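Local coordinates for conserved hypothetical protein (Shewanella loihica, PDB 2GPI), which is of unknown function, a small single-domain member of the DUF1488 family that may take part in transcriptional regulation of the shikimate pathway, at residues S5-Q11 with F23-Q27; A20-T24 with A55-F59; I32-G37 with H84-V90. All blocks are in the same frame, centred on the assembly; numbering follows the deposited sequence.

How the contacts relate
All three contacts belong to one small alpha/beta domain, a mixed sheet with helices 52-61 and 63-75 against one face. Contacts 1 and 2 share F23 and T24 of strand 20-27; their centres lie about 13 Å apart. Contact 1 adds strand 6-8 to one edge of that strand, while contact 2 packs helix 52-61 against it. Contact 3 pairs the next strand, 30-37, with the C-terminal strand 85-87, its centre about 12 Å from contact 1 and 10 Å from contact 2. Along the chain, contact 1 closes before contact 3 opens, whereas contacts 2 and 3 interleave. Backbone hydrogen bonds, such as F23 to C34, join strands 20-27 and 30-37, which separate 6-8 from 85-87.

Contact 1 of 3, residues S5-Q11 with F23-Q27; sequences SIIFTEQ and FTAQQ
Antiparallel strand pairing joins the N-terminal strand 6-8 to the C-terminal half of strand 20-27, the short axes 4.5 Å apart at 151°. I7 and Q26 form a hydrogen-bonded pair, with I7 N to Q26 O at 2.9 Å and Q26 N to I7 O at 2.7 Å. F8 faces A25 in the next, non-hydrogen-bonded pair, CA to CA 4.2 Å. With chi1 m, the F8 ring receives A25 CB in an off-centre CH-pi contact, and F8 CE1 lies 4.1 Å from F23 CE2, on the face where I6, F8 and F23 touch helix 63-75. This is the edge of the mixed sheet, where the chain leaves its strand: T9 N still bonds T24 O at 3.0 Å, then E10 adopts a left-handed conformation (62/33). T24 OG1 (chi1 p) shares a hydrogen bond with T9 OG1 at 2.6 Å and accepts one from Q11 N at 3.2 Å. One water links T9 OG1 (2.6 Å) to Q26 OE1 (2.7 Å); E10 forms a salt bridge with R63.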
loop_
_atom_site.group_PDB
_atom_site.type_symbol
_atom_site.label_atom_id
_atom_site.label_comp_id
_atom_site.label_asym_id
_atom_site.label_seq_id
_atom_site.Cartn_x
_atom_site.Cartn_y
_atom_site.Cartn_z
ATOM N N SER A 5 13.245 10.941 0.644
ATOM C CA SER A 5 12.942 10.786 2.055
ATOM C C SER A 5 11.489 10.308 2.297
ATOM O O SER A 5 10.897 10.664 3.321
ATOM C CB SER A 5 13.204 12.114 2.816
ATOM O OG SER A 5 14.569 12.532 2.758
ATOM N N ILE A 6 10.940 9.500 1.378
ATOM C CA ILE A 6 9.621 8.865 1.557
ATOM C C ILE A 6 9.811 7.634 2.400
ATOM O O ILE A 6 10.444 6.687 1.989
ATOM C CB ILE A 6 8.900 8.491 0.225
ATOM C CG1 ILE A 6 8.685 9.747 -0.620
ATOM C CG2 ILE A 6 7.544 7.813 0.527
ATOM C CD1 ILE A 6 8.518 9.514 -2.136
ATOM N N ILE A 7 9.280 7.654 3.621
ATOM C CA ILE A 7 9.447 6.574 4.582
ATOM C C ILE A 7 8.139 5.799 4.740
ATOM O O ILE A 7 7.071 6.392 4.881
ATOM C CB ILE A 7 9.798 7.156 5.948
ATOM C CG1 ILE A 7 11.129 7.939 5.889
ATOM C CG2 ILE A 7 9.830 6.053 7.043
ATOM C CD1 ILE A 7 11.446 8.771 7.194
ATOM N N PHE A 8 8.227 4.481 4.734
ATOM C CA PHE A 8 7.089 3.637 5.015
ATOM C C PHE A 8 7.099 3.255 6.484
ATOM O O PHE A 8 8.032 2.598 6.982
ATOM C CB PHE A 8 7.084 2.444 4.078
ATOM C CG PHE A 8 6.819 2.866 2.681
ATOM C CD1 PHE A 8 5.519 2.968 2.225
ATOM C CD2 PHE A 8 7.829 3.299 1.881
ATOM C CE1 PHE A 8 5.246 3.485 0.969
ATOM C CE2 PHE A 8 7.556 3.760 0.609
ATOM C CZ PHE A 8 6.242 3.849 0.167
ATOM N N THR A 9 6.094 3.741 7.193
ATOM C CA THR A 9 6.104 3.676 8.638
ATOM C C THR A 9 5.390 2.470 9.254
ATOM O O THR A 9 5.325 2.348 10.499
ATOM C CB THR A 9 5.547 4.999 9.196
ATOM O OG1 THR A 9 4.249 5.267 8.637
ATOM C CG2 THR A 9 6.491 6.176 8.916
ATOM N N GLU A 10 4.883 1.568 8.402
ATOM C CA GLU A 10 4.446 0.240 8.838
ATOM C C GLU A 10 3.289 0.234 9.842
ATOM O O GLU A 10 3.218 -0.634 10.716
ATOM C CB GLU A 10 5.635 -0.578 9.371
ATOM C CG GLU A 10 6.771 -0.741 8.337
ATOM C CD GLU A 10 6.288 -1.198 6.959
ATOM O OE1 GLU A 10 5.741 -2.320 6.831
ATOM O OE2 GLU A 10 6.488 -0.428 5.968
ATOM N N GLN A 11 2.399 1.219 9.703
ATOM C CA GLN A 11 1.107 1.177 10.368
ATOM C C GLN A 11 0.201 0.445 9.381
ATOM O O GLN A 11 -0.213 0.995 8.371
ATOM C CB GLN A 11 0.656 2.607 10.734
ATOM C CG GLN A 11 1.617 3.311 11.684
ATOM C CD GLN A 11 1.202 4.728 12.033
ATOM O OE1 GLN A 11 0.084 5.147 11.754
ATOM N NE2 GLN A 11 2.110 5.471 12.665
ATOM N N PHE A 23 -1.810 1.114 4.528
ATOM C CA PHE A 23 -0.431 1.226 4.976
ATOM C C PHE A 23 -0.010 2.696 4.859
ATOM O O PHE A 23 -0.618 3.464 4.162
ATOM C CB PHE A 23 0.546 0.263 4.301
ATOM C CG PHE A 23 0.674 0.388 2.794
ATOM C CD1 PHE A 23 -0.329 -0.031 1.937
ATOM C CD2 PHE A 23 1.814 0.924 2.239
ATOM C CE1 PHE A 23 -0.152 0.042 0.555
ATOM C CE2 PHE A 23 1.976 1.007 0.849
ATOM C CZ PHE A 23 1.007 0.583 0.028
ATOM N N THR A 24 1.017 3.068 5.578
ATOM C CA THR A 24 1.359 4.465 5.738
ATOM C C THR A 24 2.757 4.804 5.202
ATOM O O THR A 24 3.706 4.037 5.335
ATOM C CB THR A 24 1.303 4.856 7.225
ATOM O OG1 THR A 24 2.081 3.910 7.982
ATOM C CG2 THR A 24 -0.129 4.854 7.730
ATOM N N ALA A 25 2.841 5.942 4.534
ATOM C CA ALA A 25 4.109 6.539 4.148
ATOM C C ALA A 25 4.145 7.900 4.797
ATOM O O ALA A 25 3.137 8.418 5.253
ATOM C CB ALA A 25 4.217 6.690 2.643
ATOM N N GLN A 26 5.324 8.488 4.874
ATOM C CA GLN A 26 5.456 9.795 5.452
ATOM C C GLN A 26 6.576 10.505 4.736
ATOM O O GLN A 26 7.616 9.910 4.439
ATOM C CB GLN A 26 5.798 9.599 6.920
ATOM C CG GLN A 26 5.713 10.775 7.734
ATOM C CD GLN A 26 5.855 10.377 9.191
ATOM O OE1 GLN A 26 5.039 9.611 9.728
ATOM N NE2 GLN A 26 6.901 10.878 9.828
ATOM N N GLN A 27 6.405 11.801 4.508
ATOM C CA GLN A 27 7.496 12.557 3.938
ATOM C C GLN A 27 7.585 13.892 4.690
ATOM O O GLN A 27 6.595 14.624 4.802
ATOM C CB GLN A 27 7.307 12.673 2.414
ATOM C CG GLN A 27 8.650 12.885 1.624
ATOM C CD GLN A 27 8.980 14.357 1.396
ATOM O OE1 GLN A 27 8.175 15.230 1.690
ATOM N NE2 GLN A 27 10.148 14.619 0.828
HETATM O O HOH W 1 3.232 7.594 9.393
HETATM O O HOH W 2 3.744 1.308 5.744
#

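Contact 2 of 3, residues A20-T24 with A55-F59; sequences AIHFT and ALSLF
Residues 20-24 of strand 20-27 run extended across one turn, 55-59, of helix 52-61, where F59 N bonds A55 O at 3.0 Å; the two short axes come within 9.7 Å and their directions differ by 56°. Starting from A20, the first residue to reach the helix is I21, whose CA lies 7.4 Å from that of L56. Its CB points at the helix, and chi1 m with chi2 m brings I21 CD1 to 4.2 Å from both A55 CB and L56 N, while I21 CG2 sits 3.8 Å from F59 CD2. H22 turns away to the other face of the sheet, where its ring stacks on Y35 and its NE2 bonds D33 OD1. F23 comes back to the helix side. With chi1 p it offers one ring face to F59, chi1 t, and F23 CD1 meets F59 CE2 at 3.7 Å; the centroids are 5.1 Å apart and the planes meet obliquely at 49°. At T24 the strand has passed the helix, and the T24 hydroxyl is hydrogen-bonded to T9 OG1 and Q11 N instead. Such helix-on-sheet packing is the core of an alpha/beta fold: I66 of helix 63-75 touches both phenylalanines, and W14 touches I21 and A55. With no hydrogen bond between these two segments, the side-chain contacts are all apolar, so what joins helix to strand here is the fit of I21, F23, A55 and F59.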
loop_
_atom_site.group_PDB
_atom_site.type_symbol
_atom_site.label_atom_id
_atom_site.label_comp_id
_atom_site.label_asym_id
_atom_site.label_seq_id
_atom_site.Cartn_x
_atom_site.Cartn_y
_atom_site.Cartn_z
ATOM N N ALA A 20 -9.531 -3.083 1.932
ATOM C CA ALA A 20 -8.153 -2.835 1.524
ATOM C C ALA A 20 -7.231 -2.931 2.718
ATOM O O ALA A 20 -7.650 -2.639 3.838
ATOM C CB ALA A 20 -8.058 -1.430 0.909
ATOM N N ILE A 21 -5.971 -3.303 2.494
ATOM C CA ILE A 21 -4.927 -3.043 3.455
ATOM C C ILE A 21 -4.548 -1.560 3.357
ATOM O O ILE A 21 -4.266 -1.030 2.266
ATOM C CB ILE A 21 -3.670 -3.908 3.248
ATOM C CG1 ILE A 21 -3.928 -5.395 3.653
ATOM C CG2 ILE A 21 -2.447 -3.341 4.058
ATOM C CD1 ILE A 21 -3.991 -5.604 5.140
ATOM N N HIS A 22 -4.566 -0.927 4.501
ATOM C CA HIS A 22 -4.164 0.472 4.655
ATOM C C HIS A 22 -2.724 0.448 5.232
ATOM O O HIS A 22 -2.458 -0.131 6.313
ATOM C CB HIS A 22 -5.202 1.189 5.528
ATOM C CG HIS A 22 -4.796 2.602 5.981
ATOM N ND1 HIS A 22 -5.390 3.247 7.039
ATOM C CD2 HIS A 22 -3.887 3.475 5.462
ATOM C CE1 HIS A 22 -4.864 4.457 7.165
ATOM N NE2 HIS A 22 -3.941 4.621 6.225
ATOM N N PHE A 23 -1.810 1.114 4.528
ATOM C CA PHE A 23 -0.431 1.226 4.976
ATOM C C PHE A 23 -0.010 2.696 4.859
ATOM O O PHE A 23 -0.618 3.464 4.162
ATOM C CB PHE A 23 0.546 0.263 4.301
ATOM C CG PHE A 23 0.674 0.388 2.794
ATOM C CD1 PHE A 23 -0.329 -0.031 1.937
ATOM C CD2 PHE A 23 1.814 0.924 2.239
ATOM C CE1 PHE A 23 -0.152 0.042 0.555
ATOM C CE2 PHE A 23 1.976 1.007 0.849
ATOM C CZ PHE A 23 1.007 0.583 0.028
ATOM N N THR A 24 1.017 3.068 5.578
ATOM C CA THR A 24 1.359 4.465 5.738
ATOM C C THR A 24 2.757 4.804 5.202
ATOM O O THR A 24 3.706 4.037 5.335
ATOM C CB THR A 24 1.303 4.856 7.225
ATOM O OG1 THR A 24 2.081 3.910 7.982
ATOM C CG2 THR A 24 -0.129 4.854 7.730
ATOM N N ALA A 55 -4.564 -11.639 5.342
ATOM C CA ALA A 55 -4.405 -10.398 4.572
ATOM C C ALA A 55 -3.108 -9.698 4.938
ATOM O O ALA A 55 -2.323 -9.336 4.057
ATOM C CB ALA A 55 -5.637 -9.424 4.703
ATOM N N LEU A 56 -2.868 -9.538 6.243
ATOM C CA LEU A 56 -1.666 -8.851 6.716
ATOM C C LEU A 56 -0.430 -9.692 6.365
ATOM O O LEU A 56 0.596 -9.171 5.941
ATOM C CB LEU A 56 -1.723 -8.612 8.216
ATOM C CG LEU A 56 -0.404 -8.125 8.806
ATOM C CD1 LEU A 56 -0.058 -6.802 8.171
ATOM C CD2 LEU A 56 -0.473 -7.978 10.348
ATOM N N SER A 57 -0.532 -11.005 6.490
ATOM C CA SER A 57 0.578 -11.896 6.142
ATOM C C SER A 57 0.954 -11.787 4.659
ATOM O O SER A 57 2.139 -11.770 4.300
ATOM C CB SER A 57 0.265 -13.344 6.526
ATOM O OG SER A 57 1.340 -14.202 6.169
ATOM N N LEU A 58 -0.040 -11.666 3.801
ATOM C CA LEU A 58 0.206 -11.499 2.364
ATOM C C LEU A 58 0.860 -10.143 2.059
ATOM O O LEU A 58 1.810 -10.075 1.252
ATOM C CB LEU A 58 -1.070 -11.736 1.551
ATOM C CG LEU A 58 -1.605 -13.193 1.546
ATOM C CD1 LEU A 58 -2.956 -13.233 0.841
ATOM C CD2 LEU A 58 -0.581 -14.181 0.945
ATOM N N PHE A 59 0.377 -9.073 2.684
ATOM C CA PHE A 59 1.060 -7.786 2.580
ATOM C C PHE A 59 2.551 -7.924 2.954
ATOM O O PHE A 59 3.468 -7.466 2.217
ATOM C CB PHE A 59 0.378 -6.693 3.413
ATOM C CG PHE A 59 1.105 -5.389 3.352
ATOM C CD1 PHE A 59 2.189 -5.148 4.190
ATOM C CD2 PHE A 59 0.780 -4.423 2.376
ATOM C CE1 PHE A 59 2.932 -3.957 4.111
ATOM C CE2 PHE A 59 1.552 -3.226 2.321
ATOM C CZ PHE A 59 2.583 -3.004 3.174
#

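Contact 3 of 3, residues I32-G37 with H84-V90; sequences IDCYIG and HIQVERV
Y35 lays its ring beside that of H84, CE1 over one face of the imidazole and 3.7 Å from H84 ND1; the centroids are 5.1 Å apart and the planes oblique at 55°. The backbones beside these rings form a parallel pair, strands 32-37 and 85-87, the two ends of a beta-alpha-beta crossover whose connection holds three helices and which brings the C-terminal strand to the edge of the mixed sheet. The axes are 4.7 Å apart at 25°. C34 pairs with I85 (CA to CA 4.5 Å) and Y35 with Q86 (4.9 Å). Y35 bonds both neighbours of Q86, Y35 N to I85 O at 2.8 Å and V87 N to Y35 O at 2.9 Å; I85 N to D33 O at 2.9 Å precedes them. The face opposite Y35 is apolar and turns to helix 63-75: C34 SG meets I85 CB at 3.8 Å, I32 CG2 meets I85 CG1 at 3.7 Å, and I36, chi1 t, brings CD1 to 4.2 Å from V90 CG2. At G37, the N-cap residue of helix 38-45, direct pairing gives way to a water that accepts from G37 N at 2.8 Å and donates to V87 O at 2.7 Å.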
loop_
_atom_site.group_PDB
_atom_site.type_symbol
_atom_site.label_atom_id
_atom_site.label_comp_id
_atom_site.label_asym_id
_atom_site.label_seq_id
_atom_site.Cartn_x
_atom_site.Cartn_y
_atom_site.Cartn_z
ATOM N N ILE A 32 1.087 10.092 4.316
ATOM C CA ILE A 32 0.430 9.729 3.081
ATOM C C ILE A 32 -0.204 8.345 3.263
ATOM O O ILE A 32 0.508 7.349 3.459
ATOM C CB ILE A 32 1.392 9.756 1.874
ATOM C CG1 ILE A 32 1.959 11.167 1.660
ATOM C CG2 ILE A 32 0.656 9.259 0.632
ATOM C CD1 ILE A 32 3.237 11.182 0.764
ATOM N N ASP A 33 -1.530 8.324 3.276
ATOM C CA ASP A 33 -2.257 7.085 3.388
ATOM C C ASP A 33 -2.245 6.314 2.066
ATOM O O ASP A 33 -2.660 6.793 0.987
ATOM C CB ASP A 33 -3.641 7.296 3.984
ATOM C CG ASP A 33 -3.543 7.814 5.427
ATOM O OD1 ASP A 33 -2.940 7.130 6.283
ATOM O OD2 ASP A 33 -3.969 8.958 5.663
ATOM N N CYS A 34 -1.805 5.064 2.145
ATOM C CA CYS A 34 -1.717 4.211 0.961
ATOM C C CYS A 34 -2.606 2.985 1.159
ATOM O O CYS A 34 -2.824 2.535 2.292
ATOM C CB CYS A 34 -0.311 3.695 0.739
ATOM S SG CYS A 34 0.933 5.011 0.594
ATOM N N TYR A 35 -3.095 2.462 0.063
ATOM C CA TYR A 35 -4.070 1.371 0.093
ATOM C C TYR A 35 -3.777 0.372 -1.010
ATOM O O TYR A 35 -3.417 0.733 -2.100
ATOM C CB TYR A 35 -5.469 1.908 -0.067
ATOM C CG TYR A 35 -5.874 2.863 1.021
ATOM C CD1 TYR A 35 -5.643 4.224 0.922
ATOM C CD2 TYR A 35 -6.469 2.391 2.193
ATOM C CE1 TYR A 35 -5.952 5.061 1.947
ATOM C CE2 TYR A 35 -6.824 3.232 3.216
ATOM C CZ TYR A 35 -6.561 4.599 3.104
ATOM O OH TYR A 35 -6.903 5.452 4.109
ATOM N N ILE A 36 -3.935 -0.907 -0.691
ATOM C CA ILE A 36 -3.950 -1.969 -1.701
ATOM C C ILE A 36 -5.225 -2.804 -1.470
ATOM O O ILE A 36 -5.429 -3.385 -0.383
ATOM C CB ILE A 36 -2.631 -2.814 -1.743
ATOM C CG1 ILE A 36 -2.673 -3.866 -2.844
ATOM C CG2 ILE A 36 -2.298 -3.449 -0.377
ATOM C CD1 ILE A 36 -1.319 -4.550 -3.126
ATOM N N GLY A 37 -6.085 -2.799 -2.476
ATOM C CA GLY A 37 -7.356 -3.465 -2.341
ATOM C C GLY A 37 -7.256 -4.981 -2.262
ATOM O O GLY A 37 -6.274 -5.602 -2.692
ATOM N N HIS A 84 -4.994 10.253 -1.343
ATOM C CA HIS A 84 -4.435 8.958 -1.042
ATOM C C HIS A 84 -3.707 8.310 -2.214
ATOM O O HIS A 84 -3.847 8.734 -3.359
ATOM C CB HIS A 84 -5.525 8.017 -0.617
ATOM C CG HIS A 84 -6.295 8.463 0.574
ATOM N ND1 HIS A 84 -7.616 8.117 0.751
ATOM C CD2 HIS A 84 -5.958 9.236 1.630
ATOM C CE1 HIS A 84 -8.061 8.678 1.861
ATOM N NE2 HIS A 84 -7.073 9.345 2.424
ATOM N N ILE A 85 -2.979 7.240 -1.907
ATOM C CA ILE A 85 -2.264 6.480 -2.903
ATOM C C ILE A 85 -2.908 5.083 -2.979
ATOM O O ILE A 85 -3.028 4.397 -1.985
ATOM C CB ILE A 85 -0.766 6.343 -2.578
ATOM C CG1 ILE A 85 -0.037 7.712 -2.664
ATOM C CG2 ILE A 85 -0.082 5.250 -3.448
ATOM C CD1 ILE A 85 0.181 8.217 -4.100
ATOM N N GLN A 86 -3.388 4.728 -4.158
ATOM C CA GLN A 86 -3.997 3.404 -4.391
ATOM C C GLN A 86 -3.073 2.577 -5.270
ATOM O O GLN A 86 -2.839 2.924 -6.435
ATOM C CB GLN A 86 -5.348 3.540 -5.095
ATOM C CG GLN A 86 -6.376 4.421 -4.396
ATOM C CD GLN A 86 -7.000 3.791 -3.159
ATOM O OE1 GLN A 86 -7.180 2.580 -3.075
ATOM N NE2 GLN A 86 -7.347 4.630 -2.196
ATOM N N VAL A 87 -2.565 1.476 -4.733
ATOM C CA VAL A 87 -1.714 0.575 -5.479
ATOM C C VAL A 87 -2.628 -0.382 -6.239
ATOM O O VAL A 87 -3.360 -1.157 -5.648
ATOM C CB VAL A 87 -0.787 -0.196 -4.554
ATOM C CG1 VAL A 87 -0.082 -1.324 -5.351
ATOM C CG2 VAL A 87 0.209 0.745 -3.873
ATOM N N GLU A 88 -2.620 -0.250 -7.564
ATOM C CA GLU A 88 -3.564 -1.001 -8.426
ATOM C C GLU A 88 -2.894 -2.157 -9.168
ATOM O O GLU A 88 -3.579 -3.073 -9.621
ATOM C CB GLU A 88 -4.237 -0.004 -9.357
ATOM C CG GLU A 88 -5.141 0.896 -8.517
ATOM C CD GLU A 88 -5.858 1.928 -9.273
ATOM O OE1 GLU A 88 -5.219 2.619 -10.090
ATOM O OE2 GLU A 88 -7.068 2.076 -9.009
ATOM N N ARG A 89 -1.574 -2.086 -9.319
ATOM C CA ARG A 89 -0.790 -3.111 -10.005
ATOM C C ARG A 89 0.571 -3.220 -9.366
ATOM O O ARG A 89 1.211 -2.202 -9.076
ATOM C CB ARG A 89 -0.582 -2.795 -11.491
ATOM C CG ARG A 89 -1.844 -2.510 -12.271
ATOM N N VAL A 90 0.977 -4.450 -9.120
ATOM C CA VAL A 90 2.282 -4.778 -8.589
ATOM C C VAL A 90 2.833 -5.985 -9.356
ATOM O O VAL A 90 2.147 -7.033 -9.485
ATOM C CB VAL A 90 2.218 -5.196 -7.111
ATOM C CG1 VAL A 90 3.625 -5.440 -6.576
ATOM C CG2 VAL A 90 1.483 -4.182 -6.281
HETATM O O HOH W 3 -5.918 -1.106 -4.737
#